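PDB 5D79: berberine bridge enzyme-like 28 from Arabidopsis thaliana, which acts as a secreted FAD-dependent oxidoreductase of the berberine bridge enzyme-like family and takes part in adaptation to salt stress. Local coordinates for residues N296-L301 / R386-P391; K272-A277 / E374-A379. All blocks are in the same frame, centred on the assembly; numbering follows the deposited sequence.

How the contacts relate
Contacts 1 and 2 fix the two ends of helix 378-388 in the part of the enzyme built on the seven-stranded antiparallel sheet. Their centres lie 19 Å apart and their nearest atoms about 8 Å apart, without touching. Along the chain the segments alternate: 272-277, 296-301, 374-379, 386-391. Contact 2 joins the last turn of helix 263-276 to the residues between edge strand 363-372 and helix 378-388; contact 1 sets the far end of that helix beside the start of strand 298-306. The two helices and the sheet are thus tied together by residues distant in sequence. Both contacts are structural and lie away from the flavin pocket.

Contact 1 (N296-L301 / R386-P391); sequences NAVHAL and RRLEAP
Val298, at the start of strand 298-306, packs against Leu388 and Glu389 near the C-terminal end of helix 378-388, a helix packed on a face of the seven-stranded antiparallel sheet in an α+β arrangement. Before these residues come Arg386 and Arg387, which point away from the strand. Both guanidinium groups are engaged elsewhere: each forms a salt bridge with Glu383, and that of Arg387 also hydrogen-bonds Ser453 on helix 441-458. Arg386 O accepts the N-H of Glu389 at 3.1 Å and Arg387 O that of Ala390, so the chain keeps turning as it passes the valine.

Leu388 comes next, with its CB directed at the strand. Both methyls of Val298 face this methylene from the same side, CG2 at 4.1 Å and CG1 at 4.2 Å from Leu388 CB. The side chains cross at about a right angle, and the nearest touch between them is at the leucine CB, while the leucine side chain also packs on Leu290 of strand 284-292 and Trp450 of helix 441-458. The carbonyl of Leu388 is bonded by Arg292, which ties the backbone here to the strand next to that of Val298.

At Glu389 the side chain likewise crosses that of Val298 at about a right angle, touching it through CG. The valine has CG1 anti to its own N (chi1 -176°) and CG2 anti to its carbonyl carbon, and this rotation sends CG2 against the backbone: it lies 3.8 Å from Leu388 C and likewise 3.8 Å from Glu389 N. No hydrogen bond crosses between the segments; contact is by van der Waals packing alone. Beyond CG the glutamate is extended, which carries its carboxylate away from the methyl, and the closest touch remains Val298 CG2 on Glu389 CG at 3.7 Å.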
loop_
_atom_site.group_PDB
_atom_site.type_symbol
_atom_site.label_atom_id
_atom_site.label_comp_id
_atom_site.label_asym_id
_atom_site.label_seq_id
_atom_site.Cartn_x
_atom_site.Cartn_y
_atom_site.Cartn_z
ATOM N N ASN A 296 -23.794 -13.900 7.088
ATOM C CA ASN A 296 -23.736 -12.910 8.168
ATOM C C ASN A 296 -23.234 -13.464 9.508
ATOM O O ASN A 296 -23.749 -13.113 10.571
ATOM C CB ASN A 296 -25.113 -12.266 8.359
ATOM C CG ASN A 296 -25.041 -10.933 9.081
ATOM O OD1 ASN A 296 -24.036 -10.218 9.006
ATOM N ND2 ASN A 296 -26.109 -10.591 9.788
ATOM N N ALA A 297 -22.220 -14.322 9.447
ATOM C CA ALA A 297 -21.578 -14.842 10.647
ATOM C C ALA A 297 -20.060 -14.778 10.507
ATOM O O ALA A 297 -19.522 -14.833 9.402
ATOM C CB ALA A 297 -22.029 -16.259 10.917
ATOM N N VAL A 298 -19.374 -14.651 11.635
ATOM C CA VAL A 298 -17.922 -14.603 11.639
ATOM C C VAL A 298 -17.340 -15.957 11.237
ATOM O O VAL A 298 -17.789 -17.014 11.693
ATOM C CB VAL A 298 -17.388 -14.184 13.022
ATOM C CG1 VAL A 298 -15.876 -14.039 13.006
ATOM C CG2 VAL A 298 -18.035 -12.892 13.446
ATOM N N HIS A 299 -16.344 -15.919 10.365
ATOM C CA HIS A 299 -15.652 -17.125 9.985
ATOM C C HIS A 299 -14.176 -16.809 9.781
ATOM O O HIS A 299 -13.811 -15.643 9.671
ATOM C CB HIS A 299 -16.289 -17.742 8.728
ATOM C CG HIS A 299 -15.983 -17.022 7.446
ATOM N ND1 HIS A 299 -16.266 -17.568 6.214
ATOM C CD2 HIS A 299 -15.425 -15.812 7.197
ATOM C CE1 HIS A 299 -15.891 -16.731 5.262
ATOM N NE2 HIS A 299 -15.373 -15.659 5.832
ATOM N N ALA A 300 -13.340 -17.849 9.768
ATOM C CA ALA A 300 -11.932 -17.744 9.396
ATOM C C ALA A 300 -11.744 -18.242 7.977
ATOM O O ALA A 300 -12.070 -19.383 7.663
ATOM C CB ALA A 300 -11.049 -18.536 10.344
ATOM N N LEU A 301 -11.211 -17.376 7.127
ATOM C CA LEU A 301 -10.944 -17.704 5.740
ATOM C C LEU A 301 -9.437 -17.892 5.515
ATOM O O LEU A 301 -8.665 -16.942 5.585
ATOM C CB LEU A 301 -11.497 -16.603 4.836
ATOM C CG LEU A 301 -11.823 -16.938 3.386
ATOM C CD1 LEU A 301 -12.990 -17.927 3.314
ATOM C CD2 LEU A 301 -12.126 -15.653 2.623
ATOM N N ARG A 386 -14.436 -12.324 18.748
ATOM C CA ARG A 386 -15.618 -11.786 19.403
ATOM C C ARG A 386 -15.945 -10.374 18.912
ATOM O O ARG A 386 -17.100 -10.043 18.695
ATOM C CB ARG A 386 -15.432 -11.778 20.921
ATOM C CG ARG A 386 -16.644 -11.281 21.668
ATOM C CD ARG A 386 -16.321 -11.001 23.114
ATOM N NE ARG A 386 -15.583 -9.753 23.273
ATOM C CZ ARG A 386 -16.134 -8.547 23.181
ATOM N NH1 ARG A 386 -17.425 -8.422 22.917
ATOM N NH2 ARG A 386 -15.391 -7.463 23.344
ATOM N N ARG A 387 -14.931 -9.544 18.727
ATOM C CA ARG A 387 -15.189 -8.161 18.362
ATOM C C ARG A 387 -15.753 -8.032 16.934
ATOM O O ARG A 387 -16.441 -7.070 16.617
ATOM C CB ARG A 387 -13.914 -7.329 18.548
ATOM C CG ARG A 387 -13.640 -6.956 20.024
ATOM C CD ARG A 387 -12.170 -6.663 20.264
ATOM N NE ARG A 387 -11.863 -6.309 21.649
ATOM C CZ ARG A 387 -11.758 -5.060 22.079
ATOM N NH1 ARG A 387 -11.474 -4.809 23.347
ATOM N NH2 ARG A 387 -11.946 -4.059 21.235
ATOM N N LEU A 388 -15.497 -9.022 16.087
ATOM C CA LEU A 388 -16.028 -8.999 14.729
ATOM C C LEU A 388 -17.525 -9.317 14.680
ATOM O O LEU A 388 -18.193 -9.055 13.680
ATOM C CB LEU A 388 -15.250 -9.972 13.843
ATOM C CG LEU A 388 -13.920 -9.446 13.300
ATOM C CD1 LEU A 388 -13.020 -10.594 12.938
ATOM C CD2 LEU A 388 -14.152 -8.566 12.090
ATOM N N GLU A 389 -18.056 -9.870 15.764
ATOM C CA GLU A 389 -19.491 -10.093 15.873
ATOM C C GLU A 389 -20.256 -8.780 16.090
ATOM O O GLU A 389 -21.489 -8.760 16.044
ATOM C CB GLU A 389 -19.791 -11.065 17.010
ATOM C CG GLU A 389 -18.905 -12.298 17.011
ATOM C CD GLU A 389 -19.233 -13.260 18.147
ATOM O OE1 GLU A 389 -19.961 -12.861 19.083
ATOM O OE2 GLU A 389 -18.766 -14.419 18.105
ATOM N N ALA A 390 -19.521 -7.695 16.337
ATOM C CA ALA A 390 -20.109 -6.368 16.552
ATOM C C ALA A 390 -20.881 -5.905 15.324
ATOM O O ALA A 390 -20.475 -6.190 14.200
ATOM C CB ALA A 390 -19.026 -5.355 16.907
ATOM N N PRO A 391 -22.002 -5.190 15.535
ATOM C CA PRO A 391 -22.842 -4.776 14.410
ATOM C C PRO A 391 -22.064 -3.912 13.436
ATOM O O PRO A 391 -22.194 -4.090 12.226
ATOM C CB PRO A 391 -23.967 -3.973 15.077
ATOM C CG PRO A 391 -23.941 -4.364 16.515
ATOM C CD PRO A 391 -22.514 -4.676 16.821
#

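Contact 2 (K272-A277 / E374-A379); sequences KWQYAA and EPIPEA
The ring of Tyr275 carries Pro375 on one face, with CG 3.7 Å from the ring centroid and 24° off the normal: a CH-pi contact displaced toward the CE2-CZ side, where CG comes within 3.4 Å of CE2. The second flat group, the Gln274 amide, uses both its polar ends. Its NE2 lies 3.0 Å from Ile376 O in a nearly straight bond (170°) that stays in the amide plane and meets a carbonyl lone pair. Its OE1 accepts Ile376 N at 2.9 Å, the donor tilted from the carbonyl plane. One amide thus satisfies both backbone groups of a single residue, and the two bonds together fix its flip. OE1 also accepts a hydrogen bond from Tyr425, whose ring meets that of Trp273 edge-to-face.

The glutamine chain is extended beyond CG (chi2 -166°), which carries the amide across to the loop. Ile376 adds apolar cover, its CG1 lying 3.3 Å from Gln274 OE1. A leucine in place of Gln274 would probably leave Ile376 N and O without their mates and the Tyr425 hydroxyl without this acceptor.

Pro377 follows as N-cap residue, so the pairing holds the chain just before helix 378-388 begins: a helix-to-loop junction in which a side-chain amide pairs with a backbone edge much as a neighbouring strand would.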
loop_
_atom_site.group_PDB
_atom_site.type_symbol
_atom_site.label_atom_id
_atom_site.label_comp_id
_atom_site.label_asym_id
_atom_site.label_seq_id
_atom_site.Cartn_x
_atom_site.Cartn_y
_atom_site.Cartn_z
ATOM N N LYS A 272 -2.273 -22.859 15.417
ATOM C CA LYS A 272 -1.285 -23.640 14.682
ATOM C C LYS A 272 -0.687 -22.854 13.509
ATOM O O LYS A 272 0.514 -22.952 13.251
ATOM C CB LYS A 272 -1.915 -24.945 14.185
ATOM C CG LYS A 272 -1.112 -25.676 13.122
ATOM C CD LYS A 272 0.227 -26.172 13.659
ATOM C CE LYS A 272 1.026 -26.919 12.591
ATOM N NZ LYS A 272 0.440 -28.252 12.278
ATOM N N TRP A 273 -1.515 -22.084 12.802
ATOM C CA TRP A 273 -1.036 -21.240 11.701
ATOM C C TRP A 273 0.080 -20.316 12.187
ATOM O O TRP A 273 1.051 -20.077 11.485
ATOM C CB TRP A 273 -2.193 -20.428 11.102
ATOM C CG TRP A 273 -1.818 -19.421 10.003
ATOM C CD1 TRP A 273 -1.804 -19.646 8.655
ATOM C CD2 TRP A 273 -1.447 -18.034 10.177
ATOM N NE1 TRP A 273 -1.438 -18.495 7.982
ATOM C CE2 TRP A 273 -1.207 -17.498 8.894
ATOM C CE3 TRP A 273 -1.268 -17.207 11.298
ATOM C CZ2 TRP A 273 -0.805 -16.175 8.698
ATOM C CZ3 TRP A 273 -0.872 -15.890 11.099
ATOM C CH2 TRP A 273 -0.645 -15.389 9.811
ATOM N N GLN A 274 -0.055 -19.817 13.406
ATOM C CA GLN A 274 0.886 -18.839 13.944
ATOM C C GLN A 274 2.296 -19.368 14.073
ATOM O O GLN A 274 3.254 -18.596 14.078
ATOM C CB GLN A 274 0.426 -18.348 15.314
ATOM C CG GLN A 274 -0.580 -17.225 15.270
ATOM C CD GLN A 274 -0.720 -16.578 16.616
ATOM O OE1 GLN A 274 -0.565 -15.373 16.748
ATOM N NE2 GLN A 274 -0.999 -17.385 17.638
ATOM N N TYR A 275 2.419 -20.682 14.200
ATOM C CA TYR A 275 3.722 -21.304 14.360
ATOM C C TYR A 275 4.270 -21.810 13.021
ATOM O O TYR A 275 5.480 -21.924 12.844
ATOM C CB TYR A 275 3.636 -22.444 15.380
ATOM C CG TYR A 275 3.334 -21.975 16.793
ATOM C CD1 TYR A 275 2.022 -21.827 17.239
ATOM C CD2 TYR A 275 4.360 -21.680 17.681
ATOM C CE1 TYR A 275 1.739 -21.399 18.524
ATOM C CE2 TYR A 275 4.091 -21.257 18.974
ATOM C CZ TYR A 275 2.781 -21.109 19.393
ATOM O OH TYR A 275 2.519 -20.681 20.686
ATOM N N ALA A 276 3.377 -22.082 12.073
ATOM C CA ALA A 276 3.745 -22.725 10.811
ATOM C C ALA A 276 3.936 -21.777 9.631
ATOM O O ALA A 276 4.799 -22.022 8.788
ATOM C CB ALA A 276 2.685 -23.773 10.440
ATOM N N ALA A 277 3.122 -20.716 9.572
ATOM C CA ALA A 277 2.922 -19.908 8.357
ATOM C C ALA A 277 4.167 -19.193 7.835
ATOM O O ALA A 277 4.341 -19.076 6.614
ATOM C CB ALA A 277 1.822 -18.896 8.594
ATOM N N GLU A 374 5.834 -12.823 18.187
ATOM C CA GLU A 374 5.679 -14.129 18.815
ATOM C C GLU A 374 4.193 -14.419 18.981
ATOM O O GLU A 374 3.408 -13.496 19.203
ATOM C CB GLU A 374 6.416 -14.194 20.162
ATOM C CG GLU A 374 5.972 -13.184 21.212
ATOM C CD GLU A 374 6.819 -13.243 22.481
ATOM O OE1 GLU A 374 8.030 -13.526 22.384
ATOM O OE2 GLU A 374 6.265 -13.013 23.577
ATOM N N PRO A 375 3.804 -15.703 18.871
ATOM C CA PRO A 375 2.390 -16.084 18.764
ATOM C C PRO A 375 1.518 -15.498 19.874
ATOM O O PRO A 375 1.882 -15.572 21.048
ATOM C CB PRO A 375 2.441 -17.613 18.847
ATOM C CG PRO A 375 3.779 -17.947 18.302
ATOM C CD PRO A 375 4.677 -16.890 18.870
ATOM N N ILE A 376 0.401 -14.887 19.492
ATOM C CA ILE A 376 -0.529 -14.335 20.459
ATOM C C ILE A 376 -1.295 -15.487 21.090
ATOM O O ILE A 376 -1.489 -16.527 20.452
ATOM C CB ILE A 376 -1.495 -13.336 19.812
ATOM C CG1 ILE A 376 -2.574 -14.083 19.020
ATOM C CG2 ILE A 376 -0.712 -12.360 18.947
ATOM C CD1 ILE A 376 -3.580 -13.206 18.345
ATOM N N PRO A 377 -1.709 -15.321 22.356
ATOM C CA PRO A 377 -2.408 -16.387 23.078
ATOM C C PRO A 377 -3.782 -16.714 22.509
ATOM O O PRO A 377 -4.420 -15.859 21.900
ATOM C CB PRO A 377 -2.547 -15.817 24.493
ATOM C CG PRO A 377 -2.455 -14.362 24.325
ATOM C CD PRO A 377 -1.462 -14.159 23.223
ATOM N N GLU A 378 -4.216 -17.950 22.733
ATOM C CA GLU A 378 -5.534 -18.413 22.329
ATOM C C GLU A 378 -6.596 -17.419 22.770
ATOM O O GLU A 378 -7.551 -17.163 22.046
ATOM C CB GLU A 378 -5.812 -19.789 22.929
ATOM C CG GLU A 378 -7.162 -20.384 22.557
ATOM C CD GLU A 378 -7.436 -21.708 23.266
ATOM O OE1 GLU A 378 -7.008 -21.865 24.438
ATOM O OE2 GLU A 378 -8.085 -22.587 22.646
ATOM N N ALA A 379 -6.398 -16.854 23.960
ATOM C CA ALA A 379 -7.291 -15.854 24.530
ATOM C C ALA A 379 -7.386 -14.606 23.654
ATOM O O ALA A 379 -8.464 -14.026 23.507
ATOM C CB ALA A 379 -6.829 -15.478 25.927
#